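Local coordinates for protein dTDP-4-dehydrorhamnose 3,5-epimerase (Elizabethkingia anophelis NUHP1, PDB 6C46) that probably epimerises C3' and C5' of the sugar in dTDP-4-dehydro-6-deoxy-alpha-D-glucose to give dTDP-4-dehydro-beta-L-rhamnose on the way to dTDP-L-rhamnose, at residues A77-S83 and L117-R123; S62-L66 and I167-I173. All coordinates share one frame. Where two conformers were deposited one is given. Residues are numbered along the deposited sequence.

Contact 1: A77-S83 and L117-R123; sequences AQAKLVS and LQFYVPR
Val82 (chi1 m) lays CG2 against Phe119 at the edge of its ring, 3.7 Å from Phe119 CB, where two neighbouring antiparallel strands of the cupin beta-sandwich pair. Strands 80-83 and 118-121 are extended; their segment axes come within 4.6 Å, with N-to-C directions 158° apart. Hydrogen-bonded pairs are Lys80-Val121, with Lys80 N to Val121 O and Val121 N to Lys80 O both 2.8 Å, and Val82-Phe119, with Val82 N to Phe119 O and Phe119 N to Val82 O both 2.9 Å. Between them lies the non-hydrogen-bonded pair Leu81-Tyr120 (CA-CA 4.5 Å). Lys80, Val82, Phe119 and Val121 share the face turned to strand 88-95; on it Val82 lies beside Tyr140, the predicted proton donor, on neighbouring strand 135-142, and Lys80 near His70, the predicted proton acceptor. Oppositely, Leu81 CD1 meets Tyr120 CB at 4.0 Å. Beyond the ladder, Arg123 extends past Ala79 to a salt bridge with Asp143. The O of water 1 lies 2.6 Å from Gln78 O and 3.0 Å from Pro122 O.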
ATOM      1  N   ALA A  77     -15.502  12.971   5.204  1.00 14.13           N
ATOM      2  CA  ALA A  77     -14.458  12.603   6.158  1.00 18.97           C
ATOM      3  C   ALA A  77     -13.760  11.313   5.732  1.00 18.30           C
ATOM      4  O   ALA A  77     -14.382  10.395   5.199  1.00 15.95           O
ATOM      5  CB  ALA A  77     -15.042  12.439   7.574  1.00 20.10           C
ATOM      6  N   GLN A  78     -12.449  11.264   5.949  1.00 12.35           N
ATOM      7  CA  GLN A  78     -11.611  10.154   5.514  1.00 13.41           C
ATOM      8  C   GLN A  78     -10.996   9.480   6.722  1.00 16.85           C
ATOM      9  O   GLN A  78     -10.238  10.126   7.449  1.00 17.32           O
ATOM     10  CB  GLN A  78     -10.484  10.635   4.614  1.00 13.53           C
ATOM     11  CG  GLN A  78     -10.929  11.251   3.296  1.00 15.27           C
ATOM     12  CD  GLN A  78      -9.786  11.907   2.557  1.00 19.05           C
ATOM     13  OE1 GLN A  78      -9.076  12.744   3.113  1.00 16.94           O
ATOM     14  NE2 GLN A  78      -9.627  11.565   1.273  1.00 16.16           N
ATOM     15  N   ALA A  79     -11.297   8.190   6.923  1.00 11.31           N
ATOM     16  CA  ALA A  79     -10.440   7.383   7.781  1.00 10.63           C
ATOM     17  C   ALA A  79      -9.129   7.133   7.051  1.00 17.67           C
ATOM     18  O   ALA A  79      -9.118   6.992   5.824  1.00 16.54           O
ATOM     19  CB  ALA A  79     -11.116   6.048   8.140  1.00 15.33           C
ATOM     20  N   LYS A  80      -8.018   7.097   7.806  1.00 13.36           N
ATOM     21  CA  LYS A  80      -6.680   6.994   7.238  1.00 16.28           C
ATOM     22  C   LYS A  80      -5.926   5.844   7.889  1.00 19.15           C
ATOM     23  O   LYS A  80      -5.935   5.715   9.115  1.00 19.51           O
ATOM     24  CB  LYS A  80      -5.903   8.304   7.413  1.00 12.97           C
ATOM     25  CG  LYS A  80      -6.550   9.476   6.650  1.00 17.52           C
ATOM     26  CD  LYS A  80      -6.059  10.850   7.129  1.00 19.52           C
ATOM     27  CE  LYS A  80      -6.820  11.991   6.428  1.00 26.21           C
ATOM     28  NZ  LYS A  80      -6.597  13.346   7.101  1.00 22.41           N
ATOM     29  N   LEU A  81      -5.287   5.010   7.069  1.00 14.51           N
ATOM     30  CA  LEU A  81      -4.393   3.955   7.542  1.00 13.36           C
ATOM     31  C   LEU A  81      -3.010   4.335   7.057  1.00 18.52           C
ATOM     32  O   LEU A  81      -2.749   4.315   5.850  1.00 16.34           O
ATOM     33  CB  LEU A  81      -4.806   2.591   6.994  1.00 13.21           C
ATOM     34  CG  LEU A  81      -3.998   1.403   7.506  1.00 15.70           C
ATOM     35  CD1 LEU A  81      -4.134   1.239   9.017  1.00 12.97           C
ATOM     36  CD2 LEU A  81      -4.497   0.162   6.765  1.00 25.24           C
ATOM     37  N   VAL A  82      -2.135   4.714   7.978  1.00 12.37           N
ATOM     38  CA  VAL A  82      -0.904   5.373   7.580  1.00 12.31           C
ATOM     39  C   VAL A  82       0.295   4.556   8.030  1.00 17.46           C
ATOM     40  O   VAL A  82       0.251   3.834   9.032  1.00 17.74           O
ATOM     41  CB  VAL A  82      -0.848   6.819   8.136  1.00 18.77           C
ATOM     42  CG1 VAL A  82      -2.075   7.608   7.706  1.00 16.27           C
ATOM     43  CG2 VAL A  82      -0.816   6.818   9.641  1.00 17.12           C
ATOM     44  N   SER A  83       1.377   4.659   7.261  1.00 15.77           N
ATOM     45  CA  SER A  83       2.617   3.988   7.624  1.00 20.94           C
ATOM     46  C   SER A  83       3.761   4.697   6.928  1.00 21.83           C
ATOM     47  O   SER A  83       3.563   5.565   6.080  1.00 15.64           O
ATOM     48  CB  SER A  83       2.590   2.496   7.261  1.00 18.91           C
ATOM     49  OG  SER A  83       2.372   2.310   5.859  1.00 19.97           O
ATOM     50  N   LEU A 117       5.002  -0.501  11.518  1.00 14.84           N
ATOM     51  CA  LEU A 117       3.707  -0.251  12.129  1.00 15.72           C
ATOM     52  C   LEU A 117       2.773   0.521  11.196  1.00 19.22           C
ATOM     53  O   LEU A 117       3.199   1.319  10.357  1.00 16.04           O
ATOM     54  CB  LEU A 117       3.889   0.542  13.432  1.00 14.12           C
ATOM     55  CG  LEU A 117       4.660  -0.208  14.539  1.00 20.38           C
ATOM     56  CD1 LEU A 117       4.886   0.670  15.817  1.00 17.78           C
ATOM     57  CD2 LEU A 117       3.925  -1.491  14.906  1.00 14.96           C
ATOM     58  N   GLN A 118       1.475   0.306  11.379  1.00 14.15           N
ATOM     59  CA  GLN A 118       0.463   1.138  10.750  1.00 12.65           C
ATOM     60  C   GLN A 118      -0.420   1.742  11.830  1.00 16.24           C
ATOM     61  O   GLN A 118      -0.643   1.138  12.881  1.00 13.52           O
ATOM     62  CB  GLN A 118      -0.414   0.341   9.804  1.00 12.52           C
ATOM     63  CG  GLN A 118       0.349  -0.339   8.674  1.00 19.32           C
ATOM     64  CD  GLN A 118      -0.540  -1.377   8.053  1.00 23.10           C
ATOM     65  OE1 GLN A 118      -1.292  -1.074   7.142  1.00 18.10           O
ATOM     66  NE2 GLN A 118      -0.515  -2.599   8.605  1.00 18.47           N
ATOM     67  N   PHE A 119      -0.984   2.901  11.520  1.00 15.84           N
ATOM     68  CA  PHE A 119      -1.763   3.683  12.474  1.00 12.09           C
ATOM     69  C   PHE A 119      -3.105   3.945  11.807  1.00 11.48           C
ATOM     70  O   PHE A 119      -3.146   4.483  10.691  1.00 15.64           O
ATOM     71  CB  PHE A 119      -1.009   4.982  12.791  1.00 16.48           C
ATOM     72  CG  PHE A 119      -1.601   5.826  13.904  1.00 16.80           C
ATOM     73  CD1 PHE A 119      -1.470   7.212  13.863  1.00 19.03           C
ATOM     74  CD2 PHE A 119      -2.201   5.256  15.004  1.00 23.48           C
ATOM     75  CE1 PHE A 119      -1.961   8.018  14.905  1.00 24.74           C
ATOM     76  CE2 PHE A 119      -2.697   6.044  16.034  1.00 24.55           C
ATOM     77  CZ  PHE A 119      -2.582   7.434  15.981  1.00 23.43           C
ATOM     78  N   TYR A 120      -4.190   3.499  12.437  1.00 13.48           N
ATOM     79  CA  TYR A 120      -5.537   3.683  11.892  1.00 14.26           C
ATOM     80  C   TYR A 120      -6.188   4.872  12.586  1.00 15.67           C
ATOM     81  O   TYR A 120      -6.404   4.837  13.796  1.00 14.94           O
ATOM     82  CB  TYR A 120      -6.422   2.442  12.071  1.00 11.63           C
ATOM     83  CG  TYR A 120      -7.873   2.720  11.682  1.00 14.77           C
ATOM     84  CD1 TYR A 120      -8.242   2.814  10.341  1.00 18.93           C
ATOM     85  CD2 TYR A 120      -8.866   2.932  12.653  1.00 15.40           C
ATOM     86  CE1 TYR A 120      -9.555   3.095   9.974  1.00 15.84           C
ATOM     87  CE2 TYR A 120     -10.200   3.225  12.290  1.00 12.57           C
ATOM     88  CZ  TYR A 120     -10.526   3.294  10.949  1.00 14.61           C
ATOM     89  OH  TYR A 120     -11.813   3.579  10.543  1.00 19.13           O
ATOM     90  N   VAL A 121      -6.510   5.906  11.813  1.00 14.96           N
ATOM     91  CA  VAL A 121      -7.069   7.177  12.261  1.00 16.24           C
ATOM     92  C   VAL A 121      -8.516   7.236  11.763  1.00 15.06           C
ATOM     93  O   VAL A 121      -8.745   7.368  10.544  1.00 18.16           O
ATOM     94  CB  VAL A 121      -6.266   8.364  11.704  1.00 18.01           C
ATOM     95  CG1 VAL A 121      -6.806   9.658  12.253  1.00 17.74           C
ATOM     96  CG2 VAL A 121      -4.763   8.229  12.016  1.00 18.85           C
ATOM     97  N   PRO A 122      -9.507   7.147  12.636  1.00 17.52           N
ATOM     98  CA  PRO A 122     -10.911   7.100  12.181  1.00 16.26           C
ATOM     99  C   PRO A 122     -11.356   8.397  11.514  1.00 15.71           C
ATOM    100  O   PRO A 122     -10.747   9.452  11.674  1.00 14.44           O
ATOM    101  CB  PRO A 122     -11.705   6.887  13.484  1.00 15.83           C
ATOM    102  CG  PRO A 122     -10.668   6.372  14.505  1.00 16.56           C
ATOM    103  CD  PRO A 122      -9.363   6.991  14.101  1.00 13.53           C
ATOM    104  N   ARG A 123     -12.481   8.313  10.789  1.00 13.61           N
ATOM    105  CA  ARG A 123     -13.208   9.510  10.402  1.00 17.09           C
ATOM    106  C   ARG A 123     -13.552  10.332  11.641  1.00 17.78           C
ATOM    107  O   ARG A 123     -13.871   9.772  12.690  1.00 12.07           O
ATOM    108  CB  ARG A 123     -14.505   9.147   9.686  1.00 15.32           C
ATOM    109  CG  ARG A 123     -14.288   8.444   8.325  1.00 12.88           C
ATOM    110  CD  ARG A 123     -15.603   8.293   7.567  1.00 16.18           C
ATOM    111  NE  ARG A 123     -15.375   7.597   6.293  1.00 15.53           N
ATOM    112  CZ  ARG A 123     -16.293   7.493   5.344  1.00 23.11           C
ATOM    113  NH1 ARG A 123     -17.492   8.050   5.533  1.00 18.36           N
ATOM    114  NH2 ARG A 123     -16.013   6.843   4.206  1.00 16.10           N
TER
HETATM  115  O   HOH W   1      -8.775  10.348   9.589  1.00 18.39           O

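Contact 2: S62-L66 and I167-I173; sequences SYGVL and IPEADMI
Apolar packing at the centre gathers around Gly64, whose CA lies 3.6 Å from Ile167 CD1; Ile167 has chi1 p and chi2 t. Nearby, Leu66 (chi1 t, chi2 t) places CD1 3.9 Å from Met172 SD, and Val65 CG2 rests 4.1 Å from Ile173 CB. Residues Ser62 to Val65 form a type II beta turn, closed by Val65 N to Ser62 O at 3.1 Å. Gly64 has the positive phi (89/-13) that suits glycine at this position of such a turn, and a CB there would also clash with Asp171 O. Segment 167-173 makes a short 3-10 turn at 169-171, with Asp171 N bonded to Pro168 O at 2.9 Å, then extends alongside the turn. A single backbone bridge joins Val65 to Ile173 (CA-CA 4.5 Å): Ile173 N donates to Gly64 O at 2.8 Å and Leu66 N to Ile173 O at 3.0 Å. At the polar edge, Tyr63 (chi1 t) donates from OH to Asp171 OD2 at 2.6 Å, while a water donates to Tyr63 O at 3.1 Å and Asp171 O at 2.7 Å. The contact thus fastens the loop before helix 176-179 onto the connection between strands 55-62 and 66-72, with Leu66 and Ile167 packed on Val130 of strand 125-131 and Val65 touching Arg31 of the second subunit.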
ATOM      1  N   SER A  62      11.481  15.934   3.344  1.00 21.92           N
ATOM      2  CA  SER A  62      12.772  15.996   4.009  0.51 23.77           C
ATOM      3  C   SER A  62      12.605  16.274   5.501  1.00 23.81           C
ATOM      4  O   SER A  62      11.529  16.657   5.965  1.00 21.29           O
ATOM      5  CB  SER A  62      13.649  17.064   3.360  0.51 26.96           C
ATOM      6  OG  SER A  62      13.746  16.822   1.974  0.51 29.56           O
ATOM      7  N   TYR A  63      13.707  16.083   6.244  1.00 26.69           N
ATOM      8  CA  TYR A  63      13.738  16.269   7.694  1.00 28.60           C
ATOM      9  C   TYR A  63      13.043  17.559   8.121  1.00 26.25           C
ATOM     10  O   TYR A  63      13.329  18.639   7.602  1.00 23.09           O
ATOM     11  CB  TYR A  63      15.197  16.291   8.202  1.00 23.65           C
ATOM     12  CG  TYR A  63      15.247  16.747   9.637  1.00 24.10           C
ATOM     13  CD1 TYR A  63      15.768  17.998   9.989  1.00 30.98           C
ATOM     14  CD2 TYR A  63      14.704  15.953  10.638  1.00 23.59           C
ATOM     15  CE1 TYR A  63      15.765  18.423  11.320  1.00 33.81           C
ATOM     16  CE2 TYR A  63      14.691  16.363  11.958  1.00 26.30           C
ATOM     17  CZ  TYR A  63      15.219  17.594  12.299  1.00 29.17           C
ATOM     18  OH  TYR A  63      15.196  17.962  13.634  1.00 28.87           O
ATOM     19  N   GLY A  64      12.139  17.445   9.083  1.00 25.17           N
ATOM     20  CA  GLY A  64      11.524  18.615   9.682  1.00 26.49           C
ATOM     21  C   GLY A  64      10.269  19.086   8.988  1.00 25.13           C
ATOM     22  O   GLY A  64       9.528  19.905   9.552  1.00 20.94           O
ATOM     23  N   VAL A  65       9.998  18.588   7.787  1.00 20.01           N
ATOM     24  CA  VAL A  65       8.724  18.890   7.150  1.00 19.17           C
ATOM     25  C   VAL A  65       7.605  18.367   8.038  1.00 21.16           C
ATOM     26  O   VAL A  65       7.596  17.190   8.430  1.00 23.66           O
ATOM     27  CB  VAL A  65       8.670  18.299   5.740  1.00 18.81           C
ATOM     28  CG1 VAL A  65       7.227  18.333   5.220  1.00 19.89           C
ATOM     29  CG2 VAL A  65       9.625  19.122   4.803  1.00 20.16           C
ATOM     30  N   LEU A  66       6.683  19.256   8.393  1.00 18.25           N
ATOM     31  CA  LEU A  66       5.555  18.945   9.267  1.00 20.28           C
ATOM     32  C   LEU A  66       4.281  19.323   8.526  1.00 19.94           C
ATOM     33  O   LEU A  66       4.143  20.467   8.086  1.00 22.56           O
ATOM     34  CB  LEU A  66       5.686  19.713  10.584  1.00 19.72           C
ATOM     35  CG  LEU A  66       4.809  19.316  11.795  1.00 20.49           C
ATOM     36  CD1 LEU A  66       5.407  19.893  13.056  1.00 18.17           C
ATOM     37  CD2 LEU A  66       3.364  19.763  11.635  1.00 20.14           C
ATOM     38  N   ILE A 167      10.685  17.343  17.513  1.00 25.02           N
ATOM     39  CA  ILE A 167      11.930  17.942  17.030  1.00 23.43           C
ATOM     40  C   ILE A 167      11.975  19.403  17.451  1.00 28.81           C
ATOM     41  O   ILE A 167      10.941  19.949  17.869  1.00 34.85           O
ATOM     42  CB  ILE A 167      12.061  17.779  15.508  1.00 22.86           C
ATOM     43  CG1 ILE A 167      11.044  18.670  14.795  1.00 27.39           C
ATOM     44  CG2 ILE A 167      11.909  16.268  15.130  1.00 22.35           C
ATOM     45  CD1 ILE A 167      11.211  18.735  13.274  1.00 24.28           C
ATOM     46  N   PRO A 168      13.136  20.060  17.392  1.00 33.66           N
ATOM     47  CA  PRO A 168      13.195  21.478  17.763  1.00 37.18           C
ATOM     48  C   PRO A 168      12.293  22.302  16.865  1.00 36.32           C
ATOM     49  O   PRO A 168      12.176  22.040  15.665  1.00 29.90           O
ATOM     50  CB  PRO A 168      14.672  21.839  17.559  1.00 39.63           C
ATOM     51  CG  PRO A 168      15.396  20.542  17.664  1.00 39.10           C
ATOM     52  CD  PRO A 168      14.473  19.521  17.083  1.00 35.27           C
ATOM     53  N   GLU A 169      11.641  23.300  17.465  1.00 35.33           N
ATOM     54  CA  GLU A 169      10.710  24.135  16.710  1.00 38.72           C
ATOM     55  C   GLU A 169      11.393  24.847  15.550  1.00 34.49           C
ATOM     56  O   GLU A 169      10.784  25.029  14.491  1.00 33.08           O
ATOM     57  CB  GLU A 169      10.030  25.139  17.645  1.00 36.64           C
ATOM     58  CG  GLU A 169       9.089  24.487  18.642  1.00 47.38           C
ATOM     59  CD  GLU A 169       8.443  25.486  19.582  1.00 59.95           C
ATOM     60  OE1 GLU A 169       8.825  26.677  19.559  1.00 67.61           O
ATOM     61  OE2 GLU A 169       7.547  25.077  20.343  1.00 64.21           O
ATOM     62  N   ALA A 170      12.652  25.256  15.726  1.00 34.69           N
ATOM     63  CA  ALA A 170      13.383  25.913  14.645  1.00 34.15           C
ATOM     64  C   ALA A 170      13.599  24.993  13.448  1.00 38.49           C
ATOM     65  O   ALA A 170      13.892  25.485  12.347  1.00 35.03           O
ATOM     66  CB  ALA A 170      14.729  26.426  15.153  1.00 39.98           C
ATOM     67  N   ASP A 171      13.513  23.670  13.645  1.00 35.00           N
ATOM     68  CA  ASP A 171      13.698  22.718  12.553  1.00 27.14           C
ATOM     69  C   ASP A 171      12.432  22.464  11.743  1.00 31.03           C
ATOM     70  O   ASP A 171      12.528  21.871  10.662  1.00 25.38           O
ATOM     71  CB  ASP A 171      14.184  21.357  13.082  1.00 28.56           C
ATOM     72  CG  ASP A 171      15.579  21.409  13.658  1.00 36.70           C
ATOM     73  OD1 ASP A 171      16.197  22.480  13.593  1.00 34.27           O
ATOM     74  OD2 ASP A 171      16.068  20.367  14.142  1.00 37.98           O
ATOM     75  N   MET A 172      11.261  22.885  12.221  1.00 27.49           N
ATOM     76  CA  MET A 172      10.011  22.526  11.555  1.00 32.02           C
ATOM     77  C   MET A 172       9.818  23.364  10.298  1.00 31.87           C
ATOM     78  O   MET A 172      10.072  24.574  10.288  1.00 30.68           O
ATOM     79  CB  MET A 172       8.827  22.706  12.505  1.00 25.26           C
ATOM     80  CG  MET A 172       8.910  21.844  13.745  1.00 29.26           C
ATOM     81  SD  MET A 172       7.703  22.357  14.989  1.00 35.06           S
ATOM     82  CE  MET A 172       8.109  21.264  16.358  1.00 29.94           C
ATOM     83  N   ILE A 173       9.379  22.708   9.229  1.00 27.43           N
ATOM     84  CA  ILE A 173       9.109  23.350   7.949  1.00 32.61           C
ATOM     85  C   ILE A 173       7.617  23.214   7.664  1.00 32.93           C
ATOM     86  O   ILE A 173       7.119  22.097   7.484  1.00 24.06           O
ATOM     87  CB  ILE A 173       9.944  22.721   6.824  1.00 36.14           C
ATOM     88  CG1 ILE A 173      11.441  22.846   7.146  1.00 36.53           C
ATOM     89  CG2 ILE A 173       9.579  23.338   5.483  1.00 31.25           C
ATOM     90  CD1 ILE A 173      12.335  22.057   6.195  1.00 40.75           C
TER
HETATM   91  O   HOH W   2      14.507  21.168   9.036  1.00 29.23           O

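How the contacts relate
The two contacts lie in one cupin-family region, their centres 22 Å apart and their nearest atoms about 12 Å apart, without touching. Along the chain the order is 62-66, 77-83, 117-123, 167-173, so both segments of contact 1 fall between those of contact 2. Contact 1 is buried, its centre about 5 Å from that of the chain's fold, within the six-stranded sheet that also holds strand 55-62; contact 2 is peripheral, where that strand passes over to strand 66-72 of the five-stranded sheet, beside the second subunit. The predicted catalytic residues His70 and Tyr140 both lie beside contact 1; in contact 2, Leu66 starts the strand carrying His70, their side chains about 8 Å apart.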